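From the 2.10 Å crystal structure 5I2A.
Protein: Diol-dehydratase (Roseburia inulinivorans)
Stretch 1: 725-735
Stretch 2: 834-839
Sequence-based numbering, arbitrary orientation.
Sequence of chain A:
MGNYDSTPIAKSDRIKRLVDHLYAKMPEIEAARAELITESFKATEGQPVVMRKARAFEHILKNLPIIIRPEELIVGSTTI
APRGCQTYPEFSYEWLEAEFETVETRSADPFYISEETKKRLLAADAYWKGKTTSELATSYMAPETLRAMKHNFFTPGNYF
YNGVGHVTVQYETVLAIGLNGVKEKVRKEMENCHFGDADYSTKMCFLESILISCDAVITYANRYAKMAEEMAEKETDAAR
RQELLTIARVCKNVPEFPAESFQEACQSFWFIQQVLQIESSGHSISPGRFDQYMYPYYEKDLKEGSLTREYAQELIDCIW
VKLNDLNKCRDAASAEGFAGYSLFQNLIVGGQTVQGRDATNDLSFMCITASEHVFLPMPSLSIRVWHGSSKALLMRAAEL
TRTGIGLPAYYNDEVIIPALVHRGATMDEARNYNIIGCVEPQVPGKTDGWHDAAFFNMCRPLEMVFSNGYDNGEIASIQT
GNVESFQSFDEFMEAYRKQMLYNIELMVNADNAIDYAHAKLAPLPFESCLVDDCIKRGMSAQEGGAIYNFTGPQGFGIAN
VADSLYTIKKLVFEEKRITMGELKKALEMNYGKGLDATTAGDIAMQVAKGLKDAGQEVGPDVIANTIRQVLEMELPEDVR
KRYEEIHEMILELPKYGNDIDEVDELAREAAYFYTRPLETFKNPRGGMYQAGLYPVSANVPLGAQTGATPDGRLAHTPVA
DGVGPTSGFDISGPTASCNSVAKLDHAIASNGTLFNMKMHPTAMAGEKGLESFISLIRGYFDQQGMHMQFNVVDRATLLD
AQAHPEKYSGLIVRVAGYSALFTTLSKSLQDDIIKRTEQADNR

Stretch 1 (725-735) PTSGFDISGPT
Stretch 2 (834-839) IKRTEQ

Two segments of one chain, at least 105 residues apart in sequence wherever they touch, bury 362 Å² between them. Stretch 1 is mostly loop and enters a helix at Pro734, with Gly733 as N-cap. Stretch 2 begins in a helix, and Arg836, Thr837 and Glu838 have extended backbone angles (-56/142, -57/127, -92/118). Register is set by two pairs: Ser727 CA to Arg836 CA at 4.8 Å, and Gly733 CA to Gln839 CA at 6.1 Å. The two stretches therefore advance in the same direction.

Stretch 1 turns at Ser727 (phi/psi -51/128) and Gly728 (84/-6), closed by Phe729 N to Thr726 O at 2.9 Å. At the Gly728 angles a CB would jam against the preceding carbonyl O.

Thr837 (chi1 m) points toward this turn, and its hydroxyl is used twice. Thr837 OG1 accepts from Gly728 N at 2.8 Å, nearly straight at 174°. Thr837 OG1 donates to Asp730 OD1 at 2.5 Å, a short bond. Asp730 (chi1 p, chi2 -39°) points toward stretch 2. Its other oxygen, Asp730 OD2, accepts from Gln839 NE2 at 3.0 Å, with an angle of 148°. One carboxylate thus ties down two side chains.

Gln839 has chi1 m, chi2 m and chi3 -36°. Gln839 OE1 lies 3.3 Å from Pro734 N, which has no hydrogen to share, so this is contact only. Gln839 OE1 instead accepts from water 3 at 3.0 Å. That water also donates to Asp730 O at 2.7 Å and accepts from Gly733 N at 2.9 Å.

Ser727 (chi1 m) packs CB against Lys835 O at 3.3 Å. Ser727 OG meets two waters: water 1 at 2.6 Å and water 2 at 2.8 Å. Water 2 accepts from Thr837 N at 3.1 Å. Water 1 accepts weakly from Lys835 NZ at 3.4 Å. Lys835 is p, t, t, m. Arg836 NH1 and NH2 are hydrogen-bonded elsewhere in the structure.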

ATOM      1  N   PRO A 725      29.548 -16.798  29.498  1.00 14.87           N
ATOM      2  CA  PRO A 725      29.394 -16.543  30.932  1.00 15.27           C
ATOM      3  C   PRO A 725      29.720 -15.108  31.299  1.00 16.77           C
ATOM      4  O   PRO A 725      30.388 -14.410  30.542  1.00 16.60           O
ATOM      5  CB  PRO A 725      30.405 -17.497  31.577  1.00 16.94           C
ATOM      6  CG  PRO A 725      30.827 -18.429  30.483  1.00 20.81           C
ATOM      7  CD  PRO A 725      30.700 -17.665  29.217  1.00 13.50           C
ATOM      8  N   THR A 726      29.261 -14.689  32.468  1.00 17.58           N
ATOM      9  CA  THR A 726      29.532 -13.349  32.954  1.00 14.43           C
ATOM     10  C   THR A 726      31.024 -13.199  33.275  1.00 15.62           C
ATOM     11  O   THR A 726      31.644 -14.113  33.821  1.00 17.24           O
ATOM     12  CB  THR A 726      28.675 -13.037  34.187  1.00 16.30           C
ATOM     13  OG1 THR A 726      27.336 -12.757  33.775  1.00 18.43           O
ATOM     14  CG2 THR A 726      29.218 -11.844  34.951  1.00 17.00           C
ATOM     15  N   SER A 727      31.601 -12.061  32.903  1.00 19.16           N
ATOM     16  CA  SER A 727      33.020 -11.786  33.173  1.00 19.74           C
ATOM     17  C   SER A 727      33.421 -12.004  34.632  1.00 19.84           C
ATOM     18  O   SER A 727      32.789 -11.488  35.545  1.00 17.61           O
ATOM     19  CB  SER A 727      33.354 -10.353  32.772  1.00 20.75           C
ATOM     20  OG  SER A 727      33.114 -10.169  31.389  1.00 27.11           O
ATOM     21  N   GLY A 728      34.477 -12.783  34.843  1.00 19.99           N
ATOM     22  CA  GLY A 728      34.973 -13.048  36.182  1.00 16.45           C
ATOM     23  C   GLY A 728      34.226 -14.172  36.878  1.00 20.96           C
ATOM     24  O   GLY A 728      34.610 -14.569  37.966  1.00 24.18           O
ATOM     25  N   PHE A 729      33.158 -14.680  36.263  1.00 19.29           N
ATOM     26  CA  PHE A 729      32.369 -15.759  36.874  1.00 18.86           C
ATOM     27  C   PHE A 729      32.812 -17.120  36.360  1.00 17.50           C
ATOM     28  O   PHE A 729      32.621 -18.138  37.025  1.00 18.05           O
ATOM     29  CB  PHE A 729      30.864 -15.573  36.607  1.00 18.01           C
ATOM     30  CG  PHE A 729      30.182 -14.602  37.538  1.00 17.61           C
ATOM     31  CD1 PHE A 729      30.909 -13.866  38.465  1.00 21.35           C
ATOM     32  CD2 PHE A 729      28.805 -14.447  37.499  1.00 14.79           C
ATOM     33  CE1 PHE A 729      30.277 -12.981  39.329  1.00 20.48           C
ATOM     34  CE2 PHE A 729      28.161 -13.565  38.352  1.00 16.43           C
ATOM     35  CZ  PHE A 729      28.901 -12.822  39.270  1.00 21.71           C
ATOM     36  N   ASP A 730      33.385 -17.146  35.161  1.00 18.54           N
ATOM     37  CA  ASP A 730      33.906 -18.391  34.612  1.00 17.38           C
ATOM     38  C   ASP A 730      35.355 -18.574  35.072  1.00 19.92           C
ATOM     39  O   ASP A 730      36.281 -17.981  34.514  1.00 19.70           O
ATOM     40  CB  ASP A 730      33.802 -18.408  33.086  1.00 17.89           C
ATOM     41  CG  ASP A 730      34.359 -17.147  32.439  1.00 20.11           C
ATOM     42  OD1 ASP A 730      34.152 -16.044  32.977  1.00 21.42           O
ATOM     43  OD2 ASP A 730      35.020 -17.264  31.394  1.00 23.86           O
ATOM     44  N   ILE A 731      35.537 -19.400  36.094  1.00 18.98           N
ATOM     45  CA  ILE A 731      36.830 -19.524  36.746  1.00 19.47           C
ATOM     46  C   ILE A 731      37.409 -20.928  36.655  1.00 23.45           C
ATOM     47  O   ILE A 731      38.320 -21.270  37.402  1.00 23.96           O
ATOM     48  CB  ILE A 731      36.749 -19.133  38.234  1.00 18.48           C
ATOM     49  CG1 ILE A 731      35.755 -20.040  38.962  1.00 25.06           C
ATOM     50  CG2 ILE A 731      36.368 -17.660  38.379  1.00 19.94           C
ATOM     51  CD1 ILE A 731      35.682 -19.801  40.465  1.00 30.88           C
ATOM     52  N   SER A 732      36.895 -21.731  35.731  1.00 19.89           N
ATOM     53  CA  SER A 732      37.316 -23.117  35.637  1.00 19.14           C
ATOM     54  C   SER A 732      37.997 -23.423  34.311  1.00 17.30           C
ATOM     55  O   SER A 732      38.152 -24.574  33.949  1.00 22.03           O
ATOM     56  CB  SER A 732      36.119 -24.043  35.836  1.00 19.53           C
ATOM     57  OG  SER A 732      35.422 -23.697  37.015  1.00 18.14           O
ATOM     58  N   GLY A 733      38.413 -22.387  33.594  1.00 18.71           N
ATOM     59  CA  GLY A 733      39.114 -22.573  32.339  1.00 18.07           C
ATOM     60  C   GLY A 733      38.169 -22.711  31.157  1.00 17.71           C
ATOM     61  O   GLY A 733      36.968 -22.895  31.336  1.00 18.33           O
ATOM     62  N   PRO A 734      38.717 -22.626  29.941  1.00 16.53           N
ATOM     63  CA  PRO A 734      37.919 -22.497  28.716  1.00 19.01           C
ATOM     64  C   PRO A 734      37.120 -23.753  28.363  1.00 19.81           C
ATOM     65  O   PRO A 734      36.012 -23.620  27.862  1.00 16.46           O
ATOM     66  CB  PRO A 734      38.963 -22.195  27.636  1.00 15.72           C
ATOM     67  CG  PRO A 734      40.262 -22.728  28.181  1.00 17.85           C
ATOM     68  CD  PRO A 734      40.167 -22.549  29.681  1.00 19.10           C
ATOM     69  N   THR A 735      37.651 -24.940  28.628  1.00 20.02           N
ATOM     70  CA  THR A 735      36.905 -26.154  28.291  1.00 17.70           C
ATOM     71  C   THR A 735      35.618 -26.243  29.100  1.00 18.82           C
ATOM     72  O   THR A 735      34.547 -26.516  28.547  1.00 19.79           O
ATOM     73  CB  THR A 735      37.747 -27.415  28.494  1.00 19.82           C
ATOM     74  OG1 THR A 735      38.842 -27.381  27.576  1.00 21.25           O
ATOM     75  CG2 THR A 735      36.906 -28.680  28.215  1.00 19.66           C
ATOM     76  N   ILE A 834      37.727  -4.839  28.554  1.00 15.17           N
ATOM     77  CA  ILE A 834      38.845  -5.103  29.450  1.00 14.54           C
ATOM     78  C   ILE A 834      38.494  -6.079  30.571  1.00 18.87           C
ATOM     79  O   ILE A 834      39.295  -6.941  30.906  1.00 17.77           O
ATOM     80  CB  ILE A 834      39.386  -3.779  30.058  1.00 15.17           C
ATOM     81  CG1 ILE A 834      40.129  -2.983  28.979  1.00 12.37           C
ATOM     82  CG2 ILE A 834      40.302  -4.063  31.230  1.00 15.84           C
ATOM     83  CD1 ILE A 834      40.431  -1.523  29.355  1.00 14.54           C
ATOM     84  N   LYS A 835      37.301  -5.977  31.153  1.00 14.83           N
ATOM     85  CA  LYS A 835      37.014  -6.849  32.280  1.00 18.10           C
ATOM     86  C   LYS A 835      36.571  -8.258  31.862  1.00 18.52           C
ATOM     87  O   LYS A 835      36.373  -9.106  32.721  1.00 18.22           O
ATOM     88  CB  LYS A 835      35.965  -6.228  33.204  1.00 24.06           C
ATOM     89  CG  LYS A 835      34.537  -6.438  32.790  1.00 24.93           C
ATOM     90  CD  LYS A 835      33.578  -6.027  33.909  1.00 25.82           C
ATOM     91  CE  LYS A 835      32.118  -6.191  33.458  1.00 34.94           C
ATOM     92  NZ  LYS A 835      31.717  -5.177  32.433  1.00 28.27           N
ATOM     93  N   ARG A 836      36.427  -8.508  30.562  1.00 15.13           N
ATOM     94  CA  ARG A 836      36.106  -9.858  30.099  1.00 17.91           C
ATOM     95  C   ARG A 836      37.146 -10.844  30.617  1.00 20.73           C
ATOM     96  O   ARG A 836      38.327 -10.514  30.706  1.00 21.79           O
ATOM     97  CB  ARG A 836      36.040  -9.925  28.576  1.00 18.69           C
ATOM     98  CG  ARG A 836      34.827  -9.215  27.983  1.00 17.53           C
ATOM     99  CD  ARG A 836      34.879  -9.247  26.468  1.00 17.86           C
ATOM    100  NE  ARG A 836      33.815  -8.452  25.856  1.00 18.07           N
ATOM    101  CZ  ARG A 836      33.698  -8.256  24.548  1.00 21.34           C
ATOM    102  NH1 ARG A 836      34.570  -8.813  23.709  1.00 16.50           N
ATOM    103  NH2 ARG A 836      32.700  -7.515  24.075  1.00 16.54           N
ATOM    104  N   THR A 837      36.694 -12.031  30.991  1.00 19.60           N
ATOM    105  CA  THR A 837      37.581 -13.060  31.541  1.00 22.63           C
ATOM    106  C   THR A 837      38.727 -13.403  30.591  1.00 24.70           C
ATOM    107  O   THR A 837      38.522 -13.677  29.415  1.00 21.12           O
ATOM    108  CB  THR A 837      36.809 -14.348  31.860  1.00 22.65           C
ATOM    109  OG1 THR A 837      35.615 -14.018  32.576  1.00 20.39           O
ATOM    110  CG2 THR A 837      37.663 -15.293  32.698  1.00 21.81           C
ATOM    111  N   GLU A 838      39.947 -13.344  31.103  1.00 24.23           N
ATOM    112  CA  GLU A 838      41.111 -13.767  30.338  1.00 20.27           C
ATOM    113  C   GLU A 838      41.376 -15.241  30.624  1.00 21.24           C
ATOM    114  O   GLU A 838      41.625 -15.601  31.766  1.00 24.62           O
ATOM    115  CB  GLU A 838      42.332 -12.919  30.699  1.00 21.27           C
ATOM    116  CG  GLU A 838      43.622 -13.504  30.188  1.00 21.35           C
ATOM    117  CD  GLU A 838      44.837 -12.822  30.789  1.00 26.24           C
ATOM    118  OE1 GLU A 838      44.958 -11.581  30.668  1.00 24.95           O
ATOM    119  OE2 GLU A 838      45.659 -13.539  31.388  1.00 28.57           O
ATOM    120  N   GLN A 839      41.297 -16.095  29.608  1.00 22.04           N
ATOM    121  CA  GLN A 839      41.526 -17.528  29.816  1.00 27.42           C
ATOM    122  C   GLN A 839      43.020 -17.828  29.962  1.00 28.64           C
ATOM    123  O   GLN A 839      43.768 -17.722  28.984  1.00 35.30           O
ATOM    124  CB  GLN A 839      40.948 -18.360  28.665  1.00 22.85           C
ATOM    125  CG  GLN A 839      39.459 -18.131  28.380  1.00 23.43           C
ATOM    126  CD  GLN A 839      38.574 -18.401  29.577  1.00 23.18           C
ATOM    127  OE1 GLN A 839      38.822 -19.313  30.368  1.00 26.65           O
ATOM    128  NE2 GLN A 839      37.535 -17.591  29.727  1.00 29.66           N
TER
HETATM  129  O   HOH W   1      32.796  -7.742  30.460  1.00 20.11           O
HETATM  130  O   HOH W   2      33.904 -12.353  29.800  1.00 20.98           O
HETATM  131  O   HOH W   3      38.081 -19.549  33.295  1.00 28.63           O